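Local coordinates for protein thymidylate kinase (Ehrlichia chaffeensis, PDB 3LD9) that probably phosphorylates dTMP to dTDP with ATP as the phosphate donor, a step of dTTP synthesis in both the de novo and salvage pathways, at residues A121-G124 / Y125-I129; E94-K98 / I99-S103; S81-E84 / L85-I89. All coordinates share one frame; numbering follows the deposited sequence.

Interaction 1 (A121-G124 / Y125-I129)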
# COMPACT_ATOMS: atom_id res chain seq x y z
N ALA A 121 -7.74 15.80 21.59
CA ALA A 121 -8.28 15.32 22.86
C ALA A 121 -7.35 14.33 23.56
O ALA A 121 -7.09 14.44 24.74
CB ALA A 121 -9.71 14.73 22.67
N TYR A 122 -6.84 13.34 22.82
CA TYR A 122 -6.00 12.33 23.44
C TYR A 122 -4.55 12.78 23.59
O TYR A 122 -4.01 12.73 24.71
CB TYR A 122 -6.08 11.01 22.67
CG TYR A 122 -7.33 10.23 23.01
CD1 TYR A 122 -8.53 10.43 22.32
CD2 TYR A 122 -7.32 9.34 24.06
CE1 TYR A 122 -9.66 9.70 22.65
CE2 TYR A 122 -8.44 8.62 24.41
CZ TYR A 122 -9.61 8.80 23.70
OH TYR A 122 -10.71 8.07 24.12
N GLN A 123 -3.90 13.21 22.50
CA GLN A 123 -2.47 13.54 22.58
C GLN A 123 -2.24 14.88 23.30
O GLN A 123 -1.21 15.07 23.97
CB GLN A 123 -1.82 13.59 21.19
CG GLN A 123 -1.40 12.20 20.62
CD GLN A 123 -2.53 11.19 20.67
OE1 GLN A 123 -3.47 11.31 19.92
NE2 GLN A 123 -2.45 10.22 21.59
N GLY A 124 -3.18 15.80 23.13
CA GLY A 124 -3.05 17.14 23.70
C GLY A 124 -3.55 17.25 25.14
O GLY A 124 -2.78 17.44 26.06
N TYR A 125 -4.85 17.09 25.35
CA TYR A 125 -5.40 17.19 26.70
C TYR A 125 -4.98 15.99 27.54
O TYR A 125 -4.49 16.15 28.65
CB TYR A 125 -6.91 17.31 26.65
CG TYR A 125 -7.40 18.70 26.32
CD1 TYR A 125 -7.29 19.22 25.04
CD2 TYR A 125 -7.99 19.50 27.30
CE1 TYR A 125 -7.76 20.51 24.74
CE2 TYR A 125 -8.47 20.79 27.01
CZ TYR A 125 -8.34 21.29 25.73
OH TYR A 125 -8.80 22.54 25.44
N GLY A 126 -5.17 14.79 27.00
CA GLY A 126 -4.78 13.56 27.69
C GLY A 126 -3.31 13.52 28.09
O GLY A 126 -2.98 13.52 29.29
N GLN A 127 -2.44 13.52 27.09
CA GLN A 127 -1.00 13.36 27.30
C GLN A 127 -0.24 14.67 27.55
O GLN A 127 0.93 14.64 27.86
CB GLN A 127 -0.37 12.65 26.11
CG GLN A 127 -1.07 11.39 25.66
CD GLN A 127 -0.45 10.16 26.22
OE1 GLN A 127 -0.11 10.12 27.41
NE2 GLN A 127 -0.24 9.15 25.36
N GLY A 128 -0.88 15.83 27.39
CA GLY A 128 -0.22 17.10 27.72
C GLY A 128 0.59 17.73 26.61
O GLY A 128 1.31 18.70 26.85
N ILE A 129 0.49 17.19 25.39
CA ILE A 129 1.25 17.75 24.29
C ILE A 129 0.59 19.04 23.81
O ILE A 129 -0.63 19.16 23.75
CB ILE A 129 1.42 16.78 23.11
CG1 ILE A 129 2.23 15.56 23.59
CG2 ILE A 129 2.15 17.47 21.96
CD1 ILE A 129 2.23 14.42 22.67
O HOH W 1 0.24 10.11 22.83
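Gly-126 N reaches back five residues to Ala-121 O at 3.0 Å and Gln-127 N does the same to Tyr-122 O, winding this last part of helix 116-126 as a wider pi-type turn, which Ile-129 N closes by meeting Gln-123 O at 3.1 Å.

Gln-123 O is also where the side chains gather. Gln-127 CB comes to 3.3 Å from Gln-123 O, and Ile-129 touches the same oxygen with CB, CG1 and CD1; chi1 -63° sets CG1 anti to Ile-129's own carbonyl carbon and beside its N, the atom bonded to Gln-123 O, which keeps CG1 and CD1 near that oxygen. The Gln-127 chain bends at its second torsion, chi2 -97°, which brings its amide round to the same water as Gln-123: that water accepts from Gln-123 NE2 at 3.0 Å and from Gln-127 NE2 at 2.7 Å. The two tyrosines lead away from the turn, Tyr-122 OH to Asp-30 N in the predicted ATP-binding loop and Tyr-125 OH to Asp-185. At the loop end Gly-128 leaves helical geometry with a positive phi of 87°, and its N makes a weak bond to Gly-124 O. Gly-124 CA adds a C-H contact to Ile-129 O at 3.2 Å.

Around it, helix 173-189 covers Ala-121 and Tyr-122 through Val-179, and its Arg-178 bonds to the carbonyl oxygens of Tyr-125 and Gly-126. Helix 81-105 packs against the two glutamines, while helix 131-141 touches Gln-123 through Ile-134 and Tyr-125 through Cys-131.

Interaction 2 (E94-K98 / I99-S103)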
# COMPACT_ATOMS: atom_id res chain seq x y z
N GLU A 94 -0.87 9.73 4.97
CA GLU A 94 -1.10 8.63 4.03
C GLU A 94 -2.59 8.46 3.68
O GLU A 94 -2.98 8.33 2.50
CB GLU A 94 -0.58 7.31 4.60
CG GLU A 94 0.89 6.97 4.29
CD GLU A 94 1.24 6.96 2.81
OE1 GLU A 94 1.79 7.99 2.33
OE2 GLU A 94 0.95 5.94 2.13
N HIS A 95 -3.40 8.44 4.72
CA HIS A 95 -4.83 8.23 4.60
C HIS A 95 -5.49 9.36 3.85
O HIS A 95 -6.35 9.15 2.99
CB HIS A 95 -5.41 8.11 5.99
CG HIS A 95 -6.85 7.72 6.04
ND1 HIS A 95 -7.67 8.11 7.07
CD2 HIS A 95 -7.60 6.94 5.24
CE1 HIS A 95 -8.87 7.58 6.90
NE2 HIS A 95 -8.85 6.86 5.79
N PHE A 96 -5.09 10.58 4.17
CA PHE A 96 -5.67 11.72 3.50
C PHE A 96 -5.36 11.72 2.01
O PHE A 96 -6.26 11.95 1.20
CB PHE A 96 -5.19 13.02 4.10
CG PHE A 96 -5.84 14.21 3.50
CD1 PHE A 96 -7.16 14.50 3.79
CD2 PHE A 96 -5.17 15.01 2.62
CE1 PHE A 96 -7.80 15.58 3.22
CE2 PHE A 96 -5.80 16.10 2.03
CZ PHE A 96 -7.12 16.39 2.35
N VAL A 97 -4.09 11.49 1.67
CA VAL A 97 -3.67 11.56 0.28
C VAL A 97 -4.21 10.38 -0.56
O VAL A 97 -4.61 10.55 -1.69
CB VAL A 97 -2.12 11.69 0.15
CG1 VAL A 97 -1.71 11.62 -1.33
CG2 VAL A 97 -1.64 13.02 0.73
N LYS A 98 -4.24 9.18 0.03
CA LYS A 98 -4.64 8.01 -0.73
C LYS A 98 -6.15 7.79 -0.78
O LYS A 98 -6.65 7.40 -1.82
CB LYS A 98 -3.86 6.76 -0.25
CG LYS A 98 -2.34 6.92 -0.65
CD LYS A 98 -1.43 5.80 -0.17
CE LYS A 98 -0.02 5.84 -0.84
NZ LYS A 98 0.91 6.87 -0.28
N ILE A 99 -6.87 8.10 0.29
CA ILE A 99 -8.27 7.71 0.41
C ILE A 99 -9.15 8.93 0.51
O ILE A 99 -10.02 9.12 -0.33
CB ILE A 99 -8.52 6.84 1.65
CG1 ILE A 99 -7.61 5.60 1.64
CG2 ILE A 99 -9.99 6.45 1.73
CD1 ILE A 99 -7.75 4.70 0.39
N ILE A 100 -8.95 9.78 1.51
CA ILE A 100 -9.94 10.82 1.75
C ILE A 100 -10.02 11.87 0.61
O ILE A 100 -11.11 12.18 0.10
CB ILE A 100 -9.73 11.53 3.08
CG1 ILE A 100 -9.87 10.52 4.24
CG2 ILE A 100 -10.71 12.66 3.23
CD1 ILE A 100 -9.31 11.00 5.62
N LYS A 101 -8.88 12.44 0.24
CA LYS A 101 -8.89 13.52 -0.76
C LYS A 101 -9.34 13.03 -2.15
O LYS A 101 -10.11 13.71 -2.81
CB LYS A 101 -7.52 14.19 -0.81
CG LYS A 101 -7.32 15.28 -1.86
CD LYS A 101 -7.86 16.59 -1.43
CE LYS A 101 -7.52 17.69 -2.42
NZ LYS A 101 -6.33 18.50 -2.04
N PRO A 102 -8.85 11.87 -2.61
CA PRO A 102 -9.37 11.47 -3.91
C PRO A 102 -10.87 11.13 -3.92
O PRO A 102 -11.52 11.30 -4.95
CB PRO A 102 -8.51 10.24 -4.29
CG PRO A 102 -7.29 10.31 -3.44
CD PRO A 102 -7.65 11.11 -2.22
N SER A 103 -11.44 10.67 -2.82
CA SER A 103 -12.87 10.37 -2.81
C SER A 103 -13.69 11.66 -2.91
O SER A 103 -14.73 11.70 -3.59
CB SER A 103 -13.26 9.61 -1.55
OG SER A 103 -12.56 8.41 -1.48
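Phe-96 O accepts from Lys-101 N at 2.8 Å, while His-95 O takes two backbone donors, Ile-99 N at 2.9 Å and Ile-100 N at 3.1 Å. Both acceptors thus reach five residues ahead, which makes this a pi-type turn inside helix 81-105, one of the helices flanking the parallel sheet of the P-loop kinase fold. Toward the second subunit Lys-98 NZ forms a salt bridge with Glu-94 OE2 at 2.6 Å, meeting the carboxylate on its syn side, somewhat out of its plane. This pair lies at a subunit interface: Glu-94 OE1 bonds to Ser-83 OG and Asp-80 N of the second subunit, and Lys-98 NZ to Gly-78 O of that subunit.

Two rings of 94-98 are each covered on one face by a residue of the next turn. Ile-100 CD1 sits over one face of the His-95 imidazole, 3.8 Å from its centroid in a CH-pi contact, and the ring is tied at both nitrogens, NE2 to Thr-57 and ND1 to Glu-59. Ile-99 CB comes in obliquely to CD2 of the same ring. With CG anti to the backbone N, chi1 -176° swings the Phe-96 ring toward the next turn, where Lys-101 CB covers one face at 4.0 Å from the Phe-96 ring centroid and Ile-100 crosses it at about a right angle. Lys-101 NZ goes on to a salt bridge with Asp-143.

The axes of the short segments 94-98 and 99-103 make 23°. Farther on the helix is kinked at Pro-102, which has no N-H to give the turn before, and its CD packs 3.1 Å from Val-97 O.

Interaction 3 (S81-E84 / L85-I89)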
# COMPACT_ATOMS: atom_id res chain seq x y z
N SER A 81 4.84 9.47 24.15
CA SER A 81 3.60 10.06 23.65
C SER A 81 3.86 10.94 22.42
O SER A 81 3.03 10.98 21.51
CB SER A 81 2.91 10.86 24.74
OG SER A 81 3.87 11.71 25.34
N LEU A 82 5.00 11.63 22.36
CA LEU A 82 5.32 12.43 21.17
C LEU A 82 5.56 11.54 19.93
O LEU A 82 5.11 11.84 18.83
CB LEU A 82 6.47 13.39 21.46
CG LEU A 82 6.96 14.35 20.36
CD1 LEU A 82 5.85 15.35 19.91
CD2 LEU A 82 8.17 15.13 20.87
N SER A 83 6.26 10.42 20.10
CA SER A 83 6.41 9.46 19.03
C SER A 83 5.05 9.00 18.54
O SER A 83 4.79 8.97 17.31
CB SER A 83 7.25 8.26 19.51
OG SER A 83 7.47 7.32 18.47
N GLU A 84 4.15 8.68 19.47
CA GLU A 84 2.85 8.14 19.10
C GLU A 84 2.06 9.16 18.29
O GLU A 84 1.45 8.83 17.27
CB GLU A 84 2.06 7.68 20.33
CG GLU A 84 0.65 7.11 20.03
CD GLU A 84 -0.14 6.79 21.29
OE1 GLU A 84 0.18 7.32 22.34
OE2 GLU A 84 -1.10 6.02 21.23
N LEU A 85 2.08 10.40 18.74
CA LEU A 85 1.46 11.48 17.97
C LEU A 85 2.00 11.52 16.53
O LEU A 85 1.24 11.58 15.58
CB LEU A 85 1.72 12.82 18.66
CG LEU A 85 1.49 14.08 17.85
CD1 LEU A 85 0.03 14.20 17.47
CD2 LEU A 85 1.92 15.28 18.67
N LEU A 86 3.32 11.45 16.38
CA LEU A 86 3.90 11.59 15.06
C LEU A 86 3.56 10.38 14.19
O LEU A 86 3.35 10.53 12.98
CB LEU A 86 5.41 11.83 15.15
CG LEU A 86 5.72 13.24 15.71
CD1 LEU A 86 7.07 13.28 16.40
CD2 LEU A 86 5.59 14.36 14.66
N PHE A 87 3.46 9.19 14.78
CA PHE A 87 3.04 8.04 13.97
C PHE A 87 1.63 8.30 13.46
O PHE A 87 1.36 8.08 12.26
CB PHE A 87 3.08 6.70 14.71
CG PHE A 87 4.42 6.07 14.75
CD1 PHE A 87 5.02 5.59 13.61
CD2 PHE A 87 5.07 5.90 15.97
CE1 PHE A 87 6.29 4.97 13.67
CE2 PHE A 87 6.31 5.33 16.04
CZ PHE A 87 6.93 4.86 14.89
N PHE A 88 0.75 8.80 14.32
CA PHE A 88 -0.64 9.07 13.90
C PHE A 88 -0.74 10.15 12.83
O PHE A 88 -1.62 10.12 12.00
CB PHE A 88 -1.56 9.48 15.06
CG PHE A 88 -1.80 8.41 16.10
CD1 PHE A 88 -1.65 7.07 15.81
CD2 PHE A 88 -2.22 8.79 17.37
CE1 PHE A 88 -1.87 6.11 16.80
CE2 PHE A 88 -2.49 7.85 18.36
CZ PHE A 88 -2.30 6.49 18.07
N ILE A 89 0.15 11.14 12.90
CA ILE A 89 0.16 12.23 11.93
C ILE A 89 0.69 11.70 10.57
O ILE A 89 0.11 11.98 9.52
CB ILE A 89 0.93 13.45 12.49
CG1 ILE A 89 0.20 14.04 13.70
CG2 ILE A 89 1.11 14.50 11.42
CD1 ILE A 89 -1.13 14.79 13.36
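Glu-84 lies alongside Phe-88, both side chains pointing the same way, with CG 3.6 Å from Phe-88 CZ and OE2 3.4 Å from the same atom. Its carboxylate plane is turned 54° from the ring. Glu-84 reaches this place with CG anti to the backbone N, chi1 178°, and an extended chain. Glu-84 O is doubly used: it stands 3.5 Å above one face of the Phe-88 ring, offset toward the rim, and accepts Phe-88 N at 3.0 Å.

That bond belongs to a regular alpha-helical run in the first turns of helix 81-105, together with Leu-85 N to Ser-81 O, Leu-86 N to Leu-82 O and Phe-87 N to Ser-83 O. Asp-80, just ahead of the helix, accepts Ser-83 N on its OD2.

On other sides of the helix Leu-82 CG packs against Leu-86 CD1 at 4.1 Å, side by side, while Leu-82 CD1 meets Leu-85 CD2 obliquely. Ser-83 OG is 3.3 Å from Phe-87 CE2, and it hydrogen-bonds to Ala-90 O of the second subunit, where Glu-94 also lies against it; that Ala-90 packs on Leu-86 and Phe-87 too. Leu-85 turns into its own chain, onto Ile-134 and Leu-137 of helix 131-141.

In the fold
Interactions 2 and 3 share helix 81-105, with centres about 19 Å apart, and both touch the second subunit, which covers them in part; neither has an exposed residue. Interaction 1, on helix 116-126, meets no other chain and includes the exposed Gly-128 at its loop end. Interactions 1 and 3 touch: Gln-127 NE2 packs 3.6 Å from Glu-84 OE1, and Gln-123 CG 3.7 Å from Leu-85 CB. Interaction 3 is regular alpha-helix, with leucine packing and a glutamate and a serine laid against phenylalanine rings, whereas 94-103 has a wide turn, a proline kink and a salt bridge, against strands 54-58 and 109-113. Interaction 1 is mainly backbone bonding and a water bridge, nearest the predicted ATP site.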